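Local structure of glyoxylate reductase (Paecilomyces sp. J18, 3WNV) at residues 10-15 and 53-58; 17-22 and 26-31; 180-185 and 191-196; 185-190 and 196-201. The protein probably catalyses the reduction of glyoxylate to glycolate with a nicotinamide cofactor, as a member of the D-isomer specific 2-hydroxyacid dehydrogenase family. All coordinates share one frame; numbering follows the deposited sequence.

How the interactions relate
Interactions 1 and 2 touch each other in the lobe built on the five-stranded parallel sheet, while interactions 3 and 4 lie on the opposite side of the chain's centre in the nucleotide-binding lobe, with centres about 33 Å or more from those of the first pair. Interaction 1 is buried, an isoleucine-on-tyrosine contact flanked by two bridging waters. Interaction 2, partly buried, packs a helix on the edge strand of the same sheet and adds a water-bridged polar pair. Interactions 3 and 4 share Arg185 and Ala196 and reach one sheet through neighbouring strands, 179-183 and 197-198: the buried contact centres on a tyrosine-carboxylate bond, the surface one on lysine methylenes against a ring.

Interaction 1: residues 10-15 and 53-58; sequences GDIVHA and AIYRSN
Ile12 lies across one face of the Tyr55 ring. Its CD1 stands 3.8 Å from the ring centroid, 13° off the normal, a CH-pi contact, while Ile12 CG1 reaches the phenol end, 3.6 Å from Tyr55 CZ. Both atoms come from the same branch: CG1 lies beside the backbone N of Ile12 (chi1 -73°) and the next bond runs extended, laying the branch over the ring rather than pointing it in end-on. Beside this apolar patch two waters tie the backbone of the loop to the strand. One accepts from Tyr55 OH at 2.7 Å and donates to Asp11 O at 2.9 Å. The other accepts from Ser57 OG at 2.7 Å and donates to the same Asp11 O at 3.0 Å, so a single carbonyl is gripped twice without any direct hydrogen bond between the segments. The setting is that of a parallel alpha/beta sheet of flavodoxin-like strand order, where the loop after strand 5-9 leads to helix 16-21 and passes beside the end of the adjacent strand 51-57. Gly10 opens this loop at backbone angles where a side chain would clash with the carbonyl oxygen of the residue before. Farther out, Asn85 ND2 gives Tyr55 OH a second hydrogen bond and so helps fix the phenol. Helix 297-317 packs on the same pair through Glu304, which touches both Ile12 and Tyr55 and whose carboxylate takes the backbone N-H groups of Val13 and His14.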
# COMPACT_ATOMS: atom_id res chain seq x y z
N GLY A 10 14.89 -8.52 -8.29
CA GLY A 10 13.60 -8.70 -8.92
C GLY A 10 13.58 -8.11 -10.31
O GLY A 10 14.61 -8.08 -10.98
N ASP A 11 12.41 -7.66 -10.75
CA ASP A 11 12.21 -7.28 -12.15
C ASP A 11 11.97 -5.77 -12.28
O ASP A 11 11.43 -5.13 -11.36
CB ASP A 11 10.96 -7.96 -12.74
CG ASP A 11 11.03 -9.48 -12.72
OD1 ASP A 11 12.13 -10.07 -12.81
OD2 ASP A 11 9.93 -10.10 -12.63
N ILE A 12 12.34 -5.23 -13.44
CA ILE A 12 11.88 -3.92 -13.87
C ILE A 12 11.10 -4.16 -15.18
O ILE A 12 11.61 -4.77 -16.12
CB ILE A 12 13.07 -2.92 -14.04
CG1 ILE A 12 13.61 -2.51 -12.65
CG2 ILE A 12 12.67 -1.73 -14.88
CD1 ILE A 12 14.91 -1.67 -12.68
N VAL A 13 9.84 -3.75 -15.16
CA VAL A 13 8.89 -4.12 -16.20
C VAL A 13 8.81 -3.05 -17.27
O VAL A 13 8.81 -3.37 -18.47
CB VAL A 13 7.48 -4.31 -15.61
CG1 VAL A 13 6.50 -4.74 -16.72
CG2 VAL A 13 7.49 -5.30 -14.44
N HIS A 14 8.75 -1.79 -16.85
CA HIS A 14 8.42 -0.73 -17.80
C HIS A 14 9.57 0.19 -18.13
O HIS A 14 9.50 0.92 -19.12
CB HIS A 14 7.27 0.13 -17.28
CG HIS A 14 6.07 -0.65 -16.89
ND1 HIS A 14 5.20 -1.18 -17.82
CD2 HIS A 14 5.59 -1.01 -15.67
CE1 HIS A 14 4.23 -1.82 -17.18
NE2 HIS A 14 4.46 -1.75 -15.88
N ALA A 15 10.61 0.19 -17.29
CA ALA A 15 11.63 1.22 -17.38
C ALA A 15 13.02 0.62 -17.56
O ALA A 15 14.01 1.17 -17.06
CB ALA A 15 11.58 2.09 -16.17
N ALA A 53 24.34 0.87 -4.31
CA ALA A 53 22.89 1.11 -4.27
C ALA A 53 22.12 -0.09 -4.77
O ALA A 53 22.56 -0.78 -5.68
CB ALA A 53 22.54 2.31 -5.09
N ILE A 54 20.91 -0.28 -4.24
CA ILE A 54 20.12 -1.45 -4.57
C ILE A 54 18.75 -0.97 -4.98
O ILE A 54 18.14 -0.15 -4.27
CB ILE A 54 19.94 -2.35 -3.33
CG1 ILE A 54 21.23 -3.12 -3.02
CG2 ILE A 54 18.76 -3.34 -3.54
CD1 ILE A 54 21.13 -3.88 -1.66
N TYR A 55 18.23 -1.48 -6.09
CA TYR A 55 16.84 -1.25 -6.47
C TYR A 55 16.07 -2.46 -6.00
O TYR A 55 16.46 -3.58 -6.34
CB TYR A 55 16.74 -1.19 -8.02
CG TYR A 55 15.32 -1.03 -8.56
CD1 TYR A 55 14.36 -2.05 -8.43
CD2 TYR A 55 14.96 0.11 -9.26
CE1 TYR A 55 13.04 -1.90 -8.94
CE2 TYR A 55 13.66 0.28 -9.77
CZ TYR A 55 12.71 -0.74 -9.60
OH TYR A 55 11.45 -0.57 -10.13
N ARG A 56 14.96 -2.26 -5.28
CA ARG A 56 14.11 -3.40 -4.96
C ARG A 56 12.68 -2.95 -5.01
O ARG A 56 12.38 -1.75 -5.10
CB ARG A 56 14.45 -3.97 -3.57
CG ARG A 56 14.03 -3.08 -2.41
CD ARG A 56 14.31 -3.76 -1.07
NE ARG A 56 13.50 -4.99 -0.89
CZ ARG A 56 12.27 -5.02 -0.35
NH1 ARG A 56 11.66 -3.89 0.02
NH2 ARG A 56 11.64 -6.18 -0.18
N SER A 57 11.76 -3.91 -4.90
CA SER A 57 10.33 -3.58 -4.90
C SER A 57 9.51 -4.40 -3.90
O SER A 57 10.01 -5.41 -3.37
CB SER A 57 9.75 -3.81 -6.28
OG SER A 57 9.89 -5.18 -6.65
N ASN A 58 8.25 -4.02 -3.68
CA ASN A 58 7.39 -4.86 -2.83
C ASN A 58 7.25 -6.25 -3.42
O ASN A 58 7.36 -7.25 -2.72
CB ASN A 58 6.03 -4.20 -2.62
CG ASN A 58 6.06 -3.13 -1.52
OD1 ASN A 58 6.77 -3.27 -0.50
ND2 ASN A 58 5.29 -2.07 -1.72
O HOH W 1 10.00 -2.77 -10.64
O HOH W 2 11.89 -5.17 -8.44

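Interaction 2: residues 17-22 and 26-31; sequences AEWEAL and VTLKEF
Leu28 and Trp19 carry the apolar part of this contact. Leu28 CD2 sits over one face of the indole, offset from its centre, 4.0 Å from the centroid of the six-membered ring, and Leu28 CB lies 3.8 Å from Trp19 CZ2. With CG anti to the backbone N (chi1 166°), the indole swings from the helix toward the strand, and it and the leucine run alongside each other, pointing opposite ways. The second methyl, Leu28 CD1, meets the helix backbone instead, 3.3 Å from Trp19 O, while CD2 also rests on Leu22 CB. Backbone bonding across the contact is the single link from Val26 N to Leu22 O, 3.0 Å long with an N-H...O angle of 153°, which closes the short connection between helix and strand. The polar side of the contact runs through a water: lying in the plane of the indole at its edge, it accepts from Trp19 NE1 at 3.1 Å and donates to Glu30 OE2 at 2.5 Å. The carboxylates of Glu20 and Glu30 approach one another here, and Arg16 forms salt bridges with both, which probably offsets their like charge. Helix 16-21 and strand 27-31, the N-to-C directions of their segments 129° apart, are the last two elements of a beta-alpha-beta unit begun by strand 5-9; Trp19 also packs on Leu8 of that strand and on Leu308 of helix 297-317.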
# COMPACT_ATOMS: atom_id res chain seq x y z
N ALA A 17 14.92 0.63 -20.09
CA ALA A 17 15.83 1.57 -20.76
C ALA A 17 16.52 2.50 -19.78
O ALA A 17 17.72 2.76 -19.92
CB ALA A 17 15.09 2.37 -21.78
N GLU A 18 15.77 2.97 -18.80
CA GLU A 18 16.27 3.90 -17.79
C GLU A 18 17.25 3.20 -16.86
O GLU A 18 18.22 3.81 -16.41
CB GLU A 18 15.11 4.53 -17.01
CG GLU A 18 14.33 5.62 -17.81
CD GLU A 18 13.34 5.09 -18.86
OE1 GLU A 18 13.10 3.86 -18.92
OE2 GLU A 18 12.78 5.92 -19.62
N TRP A 19 16.99 1.92 -16.55
CA TRP A 19 17.94 1.13 -15.77
C TRP A 19 19.23 0.95 -16.57
O TRP A 19 20.30 1.27 -16.08
CB TRP A 19 17.34 -0.24 -15.37
CG TRP A 19 18.36 -1.26 -14.87
CD1 TRP A 19 18.85 -2.33 -15.56
CD2 TRP A 19 18.97 -1.32 -13.57
NE1 TRP A 19 19.73 -3.02 -14.80
CE2 TRP A 19 19.83 -2.43 -13.57
CE3 TRP A 19 18.89 -0.52 -12.42
CZ2 TRP A 19 20.61 -2.80 -12.45
CZ3 TRP A 19 19.66 -0.87 -11.32
CH2 TRP A 19 20.51 -2.00 -11.34
N GLU A 20 19.14 0.48 -17.82
CA GLU A 20 20.34 0.25 -18.62
C GLU A 20 21.16 1.52 -18.78
O GLU A 20 22.39 1.47 -18.82
CB GLU A 20 19.98 -0.30 -19.99
CG GLU A 20 19.20 -1.60 -19.93
CD GLU A 20 20.04 -2.81 -19.56
OE1 GLU A 20 21.27 -2.68 -19.29
OE2 GLU A 20 19.46 -3.92 -19.55
N ALA A 21 20.48 2.65 -18.85
CA ALA A 21 21.17 3.93 -18.98
C ALA A 21 22.14 4.23 -17.83
O ALA A 21 23.12 4.93 -18.01
CB ALA A 21 20.16 5.04 -19.13
N LEU A 22 21.88 3.69 -16.64
CA LEU A 22 22.78 3.92 -15.49
C LEU A 22 24.14 3.27 -15.64
O LEU A 22 25.03 3.49 -14.82
CB LEU A 22 22.15 3.42 -14.18
CG LEU A 22 20.82 4.07 -13.78
CD1 LEU A 22 20.17 3.26 -12.66
CD2 LEU A 22 21.04 5.52 -13.33
N VAL A 26 27.65 3.28 -13.34
CA VAL A 26 28.02 2.18 -12.43
C VAL A 26 27.90 0.85 -13.16
O VAL A 26 27.26 0.76 -14.19
CB VAL A 26 27.04 2.11 -11.20
CG1 VAL A 26 27.30 3.25 -10.22
CG2 VAL A 26 25.58 2.09 -11.67
N THR A 27 28.49 -0.19 -12.58
CA THR A 27 28.34 -1.57 -13.04
C THR A 27 26.96 -2.06 -12.65
O THR A 27 26.59 -2.02 -11.47
CB THR A 27 29.36 -2.47 -12.33
OG1 THR A 27 30.69 -2.07 -12.67
CG2 THR A 27 29.13 -3.95 -12.66
N LEU A 28 26.15 -2.50 -13.63
CA LEU A 28 24.80 -2.96 -13.28
C LEU A 28 24.84 -4.46 -13.01
O LEU A 28 25.39 -5.23 -13.80
CB LEU A 28 23.80 -2.64 -14.42
CG LEU A 28 23.73 -1.16 -14.84
CD1 LEU A 28 22.79 -0.97 -16.05
CD2 LEU A 28 23.30 -0.23 -13.68
N LYS A 29 24.29 -4.86 -11.86
CA LYS A 29 24.22 -6.26 -11.43
C LYS A 29 22.77 -6.61 -11.16
O LYS A 29 21.97 -5.75 -10.81
CB LYS A 29 25.06 -6.50 -10.16
CG LYS A 29 26.54 -6.36 -10.43
CD LYS A 29 27.37 -6.84 -9.25
CE LYS A 29 28.83 -6.48 -9.46
NZ LYS A 29 29.43 -7.16 -10.62
N GLU A 30 22.39 -7.87 -11.36
CA GLU A 30 21.00 -8.22 -11.11
C GLU A 30 20.83 -9.52 -10.32
O GLU A 30 21.53 -10.49 -10.59
CB GLU A 30 20.23 -8.37 -12.43
CG GLU A 30 20.16 -7.12 -13.29
CD GLU A 30 19.27 -7.33 -14.51
OE1 GLU A 30 18.35 -8.17 -14.42
OE2 GLU A 30 19.49 -6.66 -15.55
N PHE A 31 19.84 -9.52 -9.41
CA PHE A 31 19.40 -10.75 -8.75
C PHE A 31 17.92 -10.95 -9.08
O PHE A 31 17.04 -10.53 -8.31
CB PHE A 31 19.59 -10.64 -7.23
CG PHE A 31 19.24 -11.90 -6.47
CD1 PHE A 31 20.13 -12.95 -6.40
CD2 PHE A 31 18.02 -12.00 -5.79
CE1 PHE A 31 19.83 -14.10 -5.70
CE2 PHE A 31 17.71 -13.15 -5.09
CZ PHE A 31 18.63 -14.21 -5.05
O HOH W 3 21.57 -5.27 -15.83

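Interaction 3: residues 180-185 and 191-196; sequences IIYHNR and ELEDGA
Tyr182 reaches from strand 179-183 to Glu193 at the end of helix 190-193 and to Ala196 just beyond it. From CB, the first torsion sets CG between the backbone N and the carbonyl carbon (chi1 83°), which turns the ring toward the returning chain. Along one side of the ring, Tyr182 CD1 meets Ala196 CB at 3.9 Å, and Tyr182 CE1 comes next, with Ala196 O near the ring plane at 3.8 Å. At the tip, Tyr182 OH donates to Glu193 OE2. The modelled separation of 2.4 Å is very short and its exact value doubtful, but the pairing is clear: OE2 lies in the ring plane at the edge, and the carboxylate stands at 90° to the ring. The glutamate gets there on a chain extended beyond CG. Its OE2 also takes a salt bridge from Lys187 NZ, and Tyr182 OH receives the backbone N-H of Leu188, so the phenol ties both the loop and the helix to the strand. A phenylalanine here would probably keep the packing on Ala196 but leave Glu193 with one partner fewer and the Leu188 N-H without its acceptor. Ala196 CB is wedged further in, 3.7 Å from Ile180 CG2. A type I' turn from Glu193 to Ala196, closed by Ala196 N to Glu193 O at 3.0 Å, brings it there. Together strand 179-183, helix 190-193 and strand 197-198 form a beta-alpha-beta unit of the Rossmann fold; strand 179-183, the second of the fold, ends where such dehydrogenases commonly discriminate between NAD and NADP.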
# COMPACT_ATOMS: atom_id res chain seq x y z
N ILE A 180 -16.72 14.77 4.32
CA ILE A 180 -15.45 14.08 4.61
C ILE A 180 -14.99 14.38 6.03
O ILE A 180 -14.91 15.55 6.43
CB ILE A 180 -14.32 14.50 3.66
CG1 ILE A 180 -14.82 14.55 2.22
CG2 ILE A 180 -13.09 13.57 3.82
CD1 ILE A 180 -15.28 13.16 1.66
N ILE A 181 -14.72 13.34 6.80
CA ILE A 181 -14.08 13.51 8.11
C ILE A 181 -12.82 12.65 8.17
O ILE A 181 -12.68 11.68 7.43
CB ILE A 181 -15.00 13.17 9.31
CG1 ILE A 181 -15.47 11.70 9.23
CG2 ILE A 181 -16.20 14.11 9.32
CD1 ILE A 181 -16.31 11.27 10.49
N TYR A 182 -11.91 12.99 9.08
CA TYR A 182 -10.68 12.21 9.17
C TYR A 182 -10.05 12.29 10.55
O TYR A 182 -10.28 13.22 11.32
CB TYR A 182 -9.65 12.68 8.13
CG TYR A 182 -8.86 13.90 8.59
CD1 TYR A 182 -9.41 15.19 8.52
CD2 TYR A 182 -7.56 13.77 9.08
CE1 TYR A 182 -8.69 16.33 8.95
CE2 TYR A 182 -6.83 14.91 9.49
CZ TYR A 182 -7.40 16.17 9.42
OH TYR A 182 -6.66 17.27 9.82
N HIS A 183 -9.21 11.30 10.82
CA HIS A 183 -8.39 11.32 12.02
C HIS A 183 -6.96 10.92 11.70
O HIS A 183 -6.71 9.86 11.11
CB HIS A 183 -8.93 10.39 13.11
CG HIS A 183 -8.07 10.36 14.33
ND1 HIS A 183 -8.00 11.42 15.21
CD2 HIS A 183 -7.16 9.44 14.77
CE1 HIS A 183 -7.13 11.13 16.17
NE2 HIS A 183 -6.61 9.95 15.93
N ASN A 184 -6.04 11.79 12.07
CA ASN A 184 -4.62 11.47 12.08
C ASN A 184 -4.21 11.72 13.51
O ASN A 184 -4.91 12.42 14.23
CB ASN A 184 -3.85 12.44 11.18
CG ASN A 184 -4.04 12.15 9.72
OD1 ASN A 184 -4.98 11.43 9.32
ND2 ASN A 184 -3.12 12.69 8.90
N ARG A 185 -3.05 11.21 13.93
CA ARG A 185 -2.57 11.52 15.28
C ARG A 185 -2.49 13.04 15.50
O ARG A 185 -2.85 13.55 16.57
CB ARG A 185 -1.21 10.89 15.50
CG ARG A 185 -0.37 11.68 16.48
CD ARG A 185 0.90 10.97 16.88
NE ARG A 185 1.59 10.29 15.79
CZ ARG A 185 1.71 8.97 15.69
NH1 ARG A 185 1.20 8.16 16.61
NH2 ARG A 185 2.35 8.46 14.65
N GLU A 191 -4.29 23.47 4.20
CA GLU A 191 -4.14 23.05 2.79
C GLU A 191 -4.03 21.53 2.65
O GLU A 191 -4.40 20.97 1.62
CB GLU A 191 -2.91 23.68 2.13
CG GLU A 191 -2.92 25.22 2.05
CD GLU A 191 -3.99 25.79 1.11
OE1 GLU A 191 -4.27 25.17 0.06
OE2 GLU A 191 -4.53 26.88 1.41
N LEU A 192 -3.48 20.86 3.66
CA LEU A 192 -3.32 19.41 3.57
C LEU A 192 -4.60 18.69 3.98
O LEU A 192 -4.78 17.52 3.64
CB LEU A 192 -2.14 18.92 4.41
CG LEU A 192 -0.76 19.36 3.96
CD1 LEU A 192 0.35 18.78 4.85
CD2 LEU A 192 -0.59 18.97 2.52
N GLU A 193 -5.46 19.38 4.73
CA GLU A 193 -6.79 18.87 5.07
C GLU A 193 -7.64 18.95 3.83
O GLU A 193 -8.55 18.13 3.62
CB GLU A 193 -7.45 19.68 6.18
CG GLU A 193 -6.80 19.55 7.51
CD GLU A 193 -7.68 20.09 8.63
OE1 GLU A 193 -8.32 21.16 8.44
OE2 GLU A 193 -7.75 19.44 9.69
N ASP A 194 -7.35 19.97 3.03
CA ASP A 194 -7.97 20.14 1.72
C ASP A 194 -9.50 20.09 1.82
O ASP A 194 -10.15 19.53 0.95
CB ASP A 194 -7.42 19.08 0.73
CG ASP A 194 -7.71 19.42 -0.73
OD1 ASP A 194 -7.97 18.50 -1.53
OD2 ASP A 194 -7.65 20.61 -1.09
N GLY A 195 -10.06 20.64 2.89
CA GLY A 195 -11.51 20.64 3.06
C GLY A 195 -12.11 19.70 4.12
O GLY A 195 -13.19 19.98 4.65
N ALA A 196 -11.42 18.61 4.43
CA ALA A 196 -11.92 17.62 5.40
C ALA A 196 -11.89 18.10 6.84
O ALA A 196 -10.99 18.84 7.23
CB ALA A 196 -11.15 16.32 5.26

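Interaction 4: residues 185-190 and 196-201; sequences RNKLPP and AKYVSF
Lys187 and Tyr198 each hold CG anti to the backbone N (chi1 -177° and -180°), which sends the lysine chain and the tyrosine ring across one another. They meet at the edge of the Rossmann sheet, where the loop after strand 179-183 passes beside its outermost strand, 197-198. Lys187 CB stands over the middle of one ring face, 3.9 Å from the centroid and 12° off the normal, a CH-pi contact. Lys187 CG continues over the ring root, 3.8 Å from Tyr198 CG, and toward the hydroxyl end of the same face the lysine backbone joins in, with Lys187 CA 3.6 Å from Tyr198 CE1. The lysine thus covers the ring from CA to CG, with no direct hydrogen bond across the contact. At the far end of the ring the hydroxyl passes Arg185 O at 3.7 Å, a contact without a bond, and hydrogen-bonds to Asn184 O. The Tyr198 ring also meets the ring of Tyr182 edge-to-face, which joins the two strands. An alanine in place of Tyr198 would probably leave the lysine methylenes without the face they lie on and Asn184 O without its hydroxyl partner. A bend at the last torsion of the lysine turns its ammonium, beyond the CB end of the ring, toward its salt-bridge partner Glu193, and Lys187 NZ ends 3.8 Å from Tyr198 CB.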
# COMPACT_ATOMS: atom_id res chain seq x y z
N ARG A 185 -3.05 11.21 13.93
CA ARG A 185 -2.57 11.52 15.28
C ARG A 185 -2.49 13.04 15.50
O ARG A 185 -2.85 13.55 16.57
CB ARG A 185 -1.21 10.89 15.50
CG ARG A 185 -0.37 11.68 16.48
CD ARG A 185 0.90 10.97 16.88
NE ARG A 185 1.59 10.29 15.79
CZ ARG A 185 1.71 8.97 15.69
NH1 ARG A 185 1.20 8.16 16.61
NH2 ARG A 185 2.35 8.46 14.65
N ASN A 186 -2.09 13.78 14.46
CA ASN A 186 -2.11 15.25 14.53
C ASN A 186 -2.94 15.87 13.42
O ASN A 186 -2.89 15.43 12.27
CB ASN A 186 -0.68 15.82 14.47
CG ASN A 186 0.12 15.52 15.73
OD1 ASN A 186 1.19 14.92 15.66
ND2 ASN A 186 -0.40 15.91 16.88
N LYS A 187 -3.71 16.89 13.76
CA LYS A 187 -4.49 17.60 12.76
C LYS A 187 -3.53 18.14 11.68
O LYS A 187 -2.43 18.61 11.99
CB LYS A 187 -5.29 18.71 13.45
CG LYS A 187 -6.24 19.53 12.59
CD LYS A 187 -7.02 20.47 13.50
CE LYS A 187 -7.63 21.63 12.76
NZ LYS A 187 -8.66 21.21 11.80
N LEU A 188 -3.93 18.01 10.42
CA LEU A 188 -3.14 18.51 9.30
C LEU A 188 -3.37 20.01 9.17
O LEU A 188 -4.45 20.51 9.52
CB LEU A 188 -3.57 17.80 8.01
CG LEU A 188 -2.99 16.39 7.81
CD1 LEU A 188 -3.66 15.68 6.70
CD2 LEU A 188 -1.48 16.44 7.56
N PRO A 189 -2.38 20.75 8.65
CA PRO A 189 -2.58 22.18 8.39
C PRO A 189 -3.62 22.31 7.27
O PRO A 189 -3.82 21.34 6.54
CB PRO A 189 -1.19 22.66 7.97
CG PRO A 189 -0.54 21.45 7.35
CD PRO A 189 -1.09 20.26 8.12
N PRO A 190 -4.29 23.46 7.14
CA PRO A 190 -5.53 23.56 6.34
C PRO A 190 -5.40 23.15 4.87
O PRO A 190 -6.33 22.53 4.34
CB PRO A 190 -5.89 25.05 6.44
CG PRO A 190 -5.25 25.49 7.74
CD PRO A 190 -3.94 24.76 7.77
N ALA A 196 -11.42 18.61 4.43
CA ALA A 196 -11.92 17.62 5.40
C ALA A 196 -11.89 18.10 6.84
O ALA A 196 -10.99 18.84 7.23
CB ALA A 196 -11.15 16.32 5.26
N LYS A 197 -12.87 17.64 7.62
CA LYS A 197 -13.05 17.96 9.04
C LYS A 197 -12.33 17.00 10.01
O LYS A 197 -12.53 15.78 9.99
CB LYS A 197 -14.54 17.94 9.33
CG LYS A 197 -14.91 18.25 10.74
CD LYS A 197 -16.37 18.69 10.77
CE LYS A 197 -16.74 19.31 12.10
NZ LYS A 197 -17.40 18.32 13.00
N TYR A 198 -11.47 17.54 10.85
CA TYR A 198 -10.70 16.71 11.79
C TYR A 198 -11.58 16.23 12.93
O TYR A 198 -12.32 17.02 13.50
CB TYR A 198 -9.57 17.53 12.38
CG TYR A 198 -8.72 16.76 13.35
CD1 TYR A 198 -7.77 15.88 12.88
CD2 TYR A 198 -8.88 16.90 14.72
CE1 TYR A 198 -6.98 15.17 13.75
CE2 TYR A 198 -8.08 16.18 15.61
CZ TYR A 198 -7.14 15.31 15.10
OH TYR A 198 -6.31 14.58 15.93
N VAL A 199 -11.47 14.95 13.28
CA VAL A 199 -12.22 14.36 14.41
C VAL A 199 -11.33 13.39 15.20
O VAL A 199 -10.27 12.97 14.74
CB VAL A 199 -13.50 13.62 13.93
CG1 VAL A 199 -14.46 14.57 13.25
CG2 VAL A 199 -13.16 12.45 13.01
N SER A 200 -11.76 13.04 16.41
CA SER A 200 -10.98 12.14 17.24
C SER A 200 -11.16 10.74 16.68
O SER A 200 -12.02 10.53 15.83
CB SER A 200 -11.44 12.19 18.68
OG SER A 200 -12.77 11.69 18.79
N PHE A 201 -10.32 9.80 17.11
CA PHE A 201 -10.45 8.40 16.66
C PHE A 201 -11.86 7.87 16.98
O PHE A 201 -12.54 7.34 16.11
CB PHE A 201 -9.33 7.56 17.30
CG PHE A 201 -9.25 6.12 16.81
CD1 PHE A 201 -8.62 5.79 15.62
CD2 PHE A 201 -9.77 5.08 17.58
CE1 PHE A 201 -8.53 4.44 15.17
CE2 PHE A 201 -9.69 3.73 17.15
CZ PHE A 201 -9.06 3.42 15.93